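Local coordinates for molybdate-binding protein MolA (Haemophilus influenzae, PDB 3PSA) that binds molybdate and tungstate in the periplasm as the solute-binding component of the low-affinity molybdate importer MolBCA, at residues A[22-27]-A[86-91]; A[188-193]-A[242-247]. All coordinates share one frame; numbering follows the deposited sequence.

Interaction 1: residues A[22-27]-A[86-91]. With WO4 (tungstate(VI)ion), chain B.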
loop_
_atom_site.group_PDB
_atom_site.type_symbol
_atom_site.label_atom_id
_atom_site.label_comp_id
_atom_site.label_asym_id
_atom_site.label_seq_id
_atom_site.Cartn_x
_atom_site.Cartn_y
_atom_site.Cartn_z
ATOM N N VAL A 22 9.158 2.747 16.800
ATOM C CA VAL A 22 8.316 1.563 16.756
ATOM C C VAL A 22 7.295 1.830 15.662
ATOM O O VAL A 22 6.596 2.822 15.692
ATOM C CB VAL A 22 7.637 1.216 18.127
ATOM C CG1 VAL A 22 6.545 0.162 17.933
ATOM C CG2 VAL A 22 8.675 0.659 19.063
ATOM N N VAL A 23 7.229 0.944 14.692
ATOM C CA VAL A 23 6.390 1.180 13.532
ATOM C C VAL A 23 5.240 0.189 13.472
ATOM O O VAL A 23 5.421 -0.979 13.081
ATOM C CB VAL A 23 7.237 1.111 12.269
ATOM C CG1 VAL A 23 6.357 1.387 11.073
ATOM C CG2 VAL A 23 8.357 2.202 12.347
ATOM N N LEU A 24 4.045 0.660 13.848
ATOM C CA LEU A 24 2.888 -0.260 13.934
ATOM C C LEU A 24 2.000 -0.163 12.671
ATOM O O LEU A 24 0.762 -0.187 12.747
ATOM C CB LEU A 24 2.060 -0.072 15.238
ATOM C CG LEU A 24 2.808 -0.212 16.597
ATOM C CD1 LEU A 24 1.919 0.085 17.725
ATOM C CD2 LEU A 24 3.475 -1.557 16.860
ATOM N N GLN A 25 2.628 -0.062 11.501
ATOM C CA GLN A 25 1.865 -0.031 10.255
ATOM C C GLN A 25 2.800 -0.483 9.175
ATOM O O GLN A 25 3.951 0.012 9.087
ATOM C CB GLN A 25 1.430 1.385 9.899
ATOM C CG GLN A 25 0.529 1.444 8.658
ATOM C CD GLN A 25 0.480 2.816 8.015
ATOM O OE1 GLN A 25 -0.596 3.437 7.902
ATOM N NE2 GLN A 25 1.621 3.294 7.574
ATOM N N HIS A 26 2.324 -1.428 8.351
ATOM C CA HIS A 26 3.156 -2.005 7.330
ATOM C C HIS A 26 3.505 -1.031 6.185
ATOM O O HIS A 26 4.615 -1.104 5.624
ATOM C CB HIS A 26 2.524 -3.311 6.787
ATOM C CG HIS A 26 1.084 -3.174 6.365
ATOM N ND1 HIS A 26 0.063 -2.933 7.259
ATOM C CD2 HIS A 26 0.481 -3.331 5.164
ATOM C CE1 HIS A 26 -1.095 -2.883 6.632
ATOM N NE2 HIS A 26 -0.872 -3.121 5.352
ATOM N N GLN A 27 2.611 -0.105 5.857
ATOM C CA GLN A 27 2.898 0.856 4.811
ATOM C C GLN A 27 4.029 1.788 5.224
ATOM O O GLN A 27 4.947 1.984 4.466
ATOM C CB GLN A 27 1.680 1.701 4.455
ATOM C CG GLN A 27 0.575 0.895 3.796
ATOM C CD GLN A 27 -0.467 0.344 4.778
ATOM O OE1 GLN A 27 -0.274 0.382 6.010
ATOM N NE2 GLN A 27 -1.611 -0.163 4.228
ATOM N N ASP A 86 11.452 6.123 21.102
ATOM C CA ASP A 86 11.380 7.564 21.034
ATOM C C ASP A 86 10.193 8.118 20.228
ATOM O O ASP A 86 9.887 9.274 20.341
ATOM C CB ASP A 86 12.716 8.235 20.615
ATOM C CG ASP A 86 13.423 7.552 19.453
ATOM O OD1 ASP A 86 12.814 6.782 18.676
ATOM O OD2 ASP A 86 14.630 7.875 19.259
ATOM N N VAL A 87 9.580 7.280 19.411
ATOM C CA VAL A 87 8.340 7.611 18.669
ATOM C C VAL A 87 7.581 6.340 18.270
ATOM O O VAL A 87 8.168 5.283 18.126
ATOM C CB VAL A 87 8.659 8.459 17.411
ATOM C CG1 VAL A 87 9.528 7.690 16.353
ATOM C CG2 VAL A 87 7.375 8.999 16.786
ATOM N N VAL A 88 6.271 6.440 18.078
ATOM C CA VAL A 88 5.491 5.297 17.558
ATOM C C VAL A 88 4.703 5.766 16.344
ATOM O O VAL A 88 3.854 6.645 16.475
ATOM C CB VAL A 88 4.534 4.678 18.628
ATOM C CG1 VAL A 88 3.782 3.506 18.048
ATOM C CG2 VAL A 88 5.366 4.244 19.859
ATOM N N PHE A 89 4.902 5.115 15.193
ATOM C CA PHE A 89 4.035 5.359 14.031
ATOM C C PHE A 89 2.815 4.440 14.126
ATOM O O PHE A 89 2.959 3.229 14.320
ATOM C CB PHE A 89 4.743 5.051 12.705
ATOM C CG PHE A 89 5.821 6.045 12.346
ATOM C CD1 PHE A 89 5.552 7.122 11.511
ATOM C CD2 PHE A 89 7.103 5.896 12.843
ATOM C CE1 PHE A 89 6.562 8.064 11.184
ATOM C CE2 PHE A 89 8.106 6.834 12.503
ATOM C CZ PHE A 89 7.822 7.891 11.671
ATOM N N VAL A 90 1.620 4.992 13.935
ATOM C CA VAL A 90 0.416 4.145 13.913
ATOM C C VAL A 90 -0.398 4.429 12.642
ATOM O O VAL A 90 -0.237 5.471 11.996
ATOM C CB VAL A 90 -0.484 4.374 15.161
ATOM C CG1 VAL A 90 0.274 4.079 16.465
ATOM C CG2 VAL A 90 -1.118 5.793 15.147
ATOM N N THR A 91 -1.273 3.512 12.284
ATOM C CA THR A 91 -2.124 3.737 11.128
ATOM C C THR A 91 -3.245 4.727 11.507
ATOM O O THR A 91 -3.649 4.853 12.668
ATOM C CB THR A 91 -2.680 2.401 10.561
ATOM O OG1 THR A 91 -3.283 2.614 9.261
ATOM C CG2 THR A 91 -3.721 1.830 11.493
HETATM W W WO4 B . -4.098 -2.431 2.903
HETATM O O1 WO4 B . -4.814 -1.849 4.578
HETATM O O2 WO4 B . -2.735 -3.526 3.421
HETATM O O3 WO4 B . -4.803 -3.390 1.453
HETATM O O4 WO4 B . -3.348 -0.993 2.184
HETATM O O HOH W 1 -1.277 1.201 14.000
HETATM O O HOH W 2 -2.545 0.450 7.713
#

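Interaction 2: residues A[188-193]-A[242-247]. With WO4 (tungstate(VI)ion), chain B.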
loop_
_atom_site.group_PDB
_atom_site.type_symbol
_atom_site.label_atom_id
_atom_site.label_comp_id
_atom_site.label_asym_id
_atom_site.label_seq_id
_atom_site.Cartn_x
_atom_site.Cartn_y
_atom_site.Cartn_z
ATOM N N MET A 188 -10.321 -7.403 -7.789
ATOM C CA MET A 188 -9.256 -7.766 -6.880
ATOM C C MET A 188 -9.746 -8.806 -5.874
ATOM O O MET A 188 -10.576 -8.507 -4.991
ATOM C CB MET A 188 -8.764 -6.506 -6.171
ATOM C CG MET A 188 -7.731 -6.735 -5.083
ATOM S SD MET A 188 -6.326 -7.738 -5.593
ATOM C CE MET A 188 -5.463 -6.639 -6.640
ATOM N N ALA A 189 -9.214 -10.012 -5.988
ATOM C CA ALA A 189 -9.637 -11.110 -5.100
ATOM C C ALA A 189 -8.689 -11.270 -3.910
ATOM O O ALA A 189 -7.559 -11.753 -4.058
ATOM C CB ALA A 189 -9.757 -12.373 -5.893
ATOM N N ASN A 190 -9.138 -10.823 -2.736
ATOM C CA ASN A 190 -8.416 -11.092 -1.477
ATOM C C ASN A 190 -8.983 -12.354 -0.770
ATOM O O ASN A 190 -10.099 -12.803 -1.095
ATOM C CB ASN A 190 -8.420 -9.872 -0.540
ATOM C CG ASN A 190 -7.317 -8.852 -0.861
ATOM O OD1 ASN A 190 -6.960 -8.615 -2.028
ATOM N ND2 ASN A 190 -6.775 -8.241 0.189
ATOM N N PRO A 191 -8.238 -12.915 0.220
ATOM C CA PRO A 191 -8.672 -14.128 0.906
ATOM C C PRO A 191 -10.076 -13.968 1.454
ATOM O O PRO A 191 -10.498 -12.853 1.767
ATOM C CB PRO A 191 -7.729 -14.193 2.099
ATOM C CG PRO A 191 -6.457 -13.607 1.541
ATOM C CD PRO A 191 -6.914 -12.481 0.708
ATOM N N ASP A 192 -10.761 -15.094 1.574
ATOM C CA ASP A 192 -12.076 -15.196 2.206
ATOM C C ASP A 192 -13.108 -14.236 1.611
ATOM O O ASP A 192 -13.793 -13.526 2.328
ATOM C CB ASP A 192 -11.953 -15.049 3.733
ATOM C CG ASP A 192 -10.813 -15.875 4.314
ATOM O OD1 ASP A 192 -10.730 -17.090 4.017
ATOM O OD2 ASP A 192 -9.986 -15.296 5.060
ATOM N N LEU A 193 -13.191 -14.213 0.275
ATOM C CA LEU A 193 -14.062 -13.292 -0.455
ATOM C C LEU A 193 -13.907 -11.799 -0.118
ATOM O O LEU A 193 -14.862 -11.032 -0.195
ATOM C CB LEU A 193 -15.519 -13.765 -0.393
ATOM C CG LEU A 193 -15.752 -14.994 -1.281
ATOM C CD1 LEU A 193 -16.994 -15.742 -0.813
ATOM C CD2 LEU A 193 -15.863 -14.621 -2.722
ATOM N N ASP A 242 0.404 -10.126 -4.448
ATOM C CA ASP A 242 1.532 -11.048 -4.286
ATOM C C ASP A 242 1.620 -11.630 -2.884
ATOM O O ASP A 242 2.139 -12.759 -2.718
ATOM C CB ASP A 242 2.838 -10.329 -4.585
ATOM C CG ASP A 242 3.995 -11.296 -4.693
ATOM O OD1 ASP A 242 3.857 -12.337 -5.400
ATOM O OD2 ASP A 242 5.001 -11.021 -4.030
ATOM N N ARG A 243 1.153 -10.881 -1.871
ATOM C CA ARG A 243 1.283 -11.341 -0.470
ATOM C C ARG A 243 0.315 -12.471 -0.169
ATOM O O ARG A 243 0.516 -13.161 0.834
ATOM C CB ARG A 243 1.077 -10.210 0.538
ATOM C CG ARG A 243 -0.276 -9.596 0.468
ATOM C CD ARG A 243 -0.374 -8.354 1.312
ATOM N NE ARG A 243 -1.584 -7.609 0.967
ATOM C CZ ARG A 243 -1.972 -6.522 1.613
ATOM N NH1 ARG A 243 -1.260 -6.096 2.651
ATOM N NH2 ARG A 243 -3.076 -5.875 1.243
ATOM N N TYR A 244 -0.704 -12.649 -1.028
ATOM C CA TYR A 244 -1.710 -13.711 -0.876
ATOM C C TYR A 244 -1.750 -14.757 -1.998
ATOM O O TYR A 244 -2.820 -14.996 -2.575
ATOM C CB TYR A 244 -3.103 -13.097 -0.662
ATOM C CG TYR A 244 -3.175 -12.259 0.601
ATOM C CD1 TYR A 244 -2.741 -12.771 1.832
ATOM C CD2 TYR A 244 -3.659 -10.945 0.568
ATOM C CE1 TYR A 244 -2.805 -11.991 3.006
ATOM C CE2 TYR A 244 -3.728 -10.163 1.740
ATOM C CZ TYR A 244 -3.298 -10.695 2.950
ATOM O OH TYR A 244 -3.364 -9.926 4.106
ATOM N N PRO A 245 -0.612 -15.443 -2.258
ATOM C CA PRO A 245 -0.512 -16.259 -3.478
ATOM C C PRO A 245 -1.454 -17.494 -3.482
ATOM O O PRO A 245 -1.860 -17.920 -4.561
ATOM C CB PRO A 245 0.969 -16.676 -3.500
ATOM C CG PRO A 245 1.325 -16.790 -2.041
ATOM C CD PRO A 245 0.538 -15.664 -1.364
ATOM N N ASP A 246 -1.841 -18.017 -2.313
ATOM C CA ASP A 246 -2.734 -19.206 -2.259
ATOM C C ASP A 246 -4.080 -18.948 -2.936
ATOM O O ASP A 246 -4.777 -19.895 -3.334
ATOM C CB ASP A 246 -3.060 -19.671 -0.819
ATOM C CG ASP A 246 -1.844 -20.108 -0.014
ATOM O OD1 ASP A 246 -0.789 -20.445 -0.587
ATOM O OD2 ASP A 246 -1.983 -20.111 1.234
ATOM N N VAL A 247 -4.459 -17.676 -3.039
ATOM C CA VAL A 247 -5.764 -17.288 -3.584
ATOM C C VAL A 247 -5.890 -17.675 -5.073
ATOM O O VAL A 247 -6.978 -18.050 -5.541
ATOM C CB VAL A 247 -6.067 -15.769 -3.357
ATOM C CG1 VAL A 247 -7.239 -15.302 -4.212
ATOM C CG2 VAL A 247 -6.289 -15.446 -1.859
HETATM W W WO4 B . -4.098 -2.431 2.903
HETATM O O1 WO4 B . -4.814 -1.849 4.578
HETATM O O2 WO4 B . -2.735 -3.526 3.421
HETATM O O3 WO4 B . -4.803 -3.390 1.453
HETATM O O4 WO4 B . -3.348 -0.993 2.184
#

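Interaction 1: residues A[22-27]-A[86-91]
L24 N donates to F89 O at 2.8 Å, and V22 O takes the N-H of F89 at 2.9 Å; with V22 N bonded to V87 O, these three bonds pair strands 22-24 and 87-91 in parallel. Near L24 and T91 a water bridges the backbones, donating to L24 O and accepting from T91 N. A second water links T91 OG1 to Q27 OE1. Q27 OE1 also lies 3.4 Å above the H26 ring plane, over its centre, while H26 NE2 gives a nearly straight bond (169°) to tungstate O2, which lies in the ring plane. Q27, its chain bent at chi2 (92°), adds a weak bond from NE2 to tungstate O4. H26 and Q27 belong to the molybdate-binding site and form the first turn of the helix that follows a central parallel strand, directly after the N-cap residue Q25. On one face of the sheet, V23 CG2 rests 3.9 Å from F89 CD2, the two side chains pointing the same way. On the other, L24 CD1 meets V88 CG1 at 3.9 Å. Strands 41-44 and 109-112 flank the pair. L24, V88 and V90 face helix 96-104, whereas V23 and F89 pack on helix 26-34, with F151 against the F89 ring.

Interaction 2: residues A[188-193]-A[242-247]
Tungstate O2 is gripped by both terminal nitrogens of R243, a molybdate-binding residue, with NH1 at 3.1 Å and NH2 at 3.2 Å. R243 NH2 also reaches tungstate O3 at 3.0 Å. The tungsten lies in the guanidinium plane, at its edge. An extended chain from CG to NE carries the group to the anion, while Q241 OE1 and Q51 O take further hydrogen bonds from NH2 and NH1 and W278 adds a cation-pi contact. Next along the chain, the Y244 ring stands between R243 CG on one face and P191 CG on the opposite face. P191 makes a CH-pi contact with this ring, its CG 3.9 Å from the centroid and 19° off the normal; P191 CD lies 3.6 Å from Y244 CD2. N190 ND2 approaches the same ring obliquely, with amide and ring planes 68° apart; it also makes weak hydrogen bonds to Y196 OH and Q241 OE1. V247 closes the type I turn that starts at Y244. Chi1 of V247 (166°) turns CG1 away from its own N and leaves CG1 3.6 Å from A189 O; V247 CG2 lies 3.9 Å from P191 CG. Y244 OH bonds K50 NZ. Carbon packing thus joins the two loops, while the polar ends of R243 and Y244 turn to other partners; the guanidinium would probably offset part of the oxyanion's charge.

Interaction 1 lies within one four-stranded parallel sheet, interaction 2 in the loops that leave central strands 184-188 and 237-240 of a second sheet with the same order, 2-1-3-4. Both bring anion-binding side chains to one tungstate between them, as in the two-lobed solute-binding proteins. Interaction 1 is wholly buried and joins neighbouring central strands through backbone bonds, with valine, leucine and phenylalanine side chains on the two faces; its anion-binding side chains stand at the start of the following helix. Interaction 2, where P191 and Y244 are partly exposed, relies on proline, tyrosine and valine packing. Their centres are 25 Å apart, but H26 NE2 and R243 NH1 approach to 4.0 Å. Y196, G279 and Y280 complete the site.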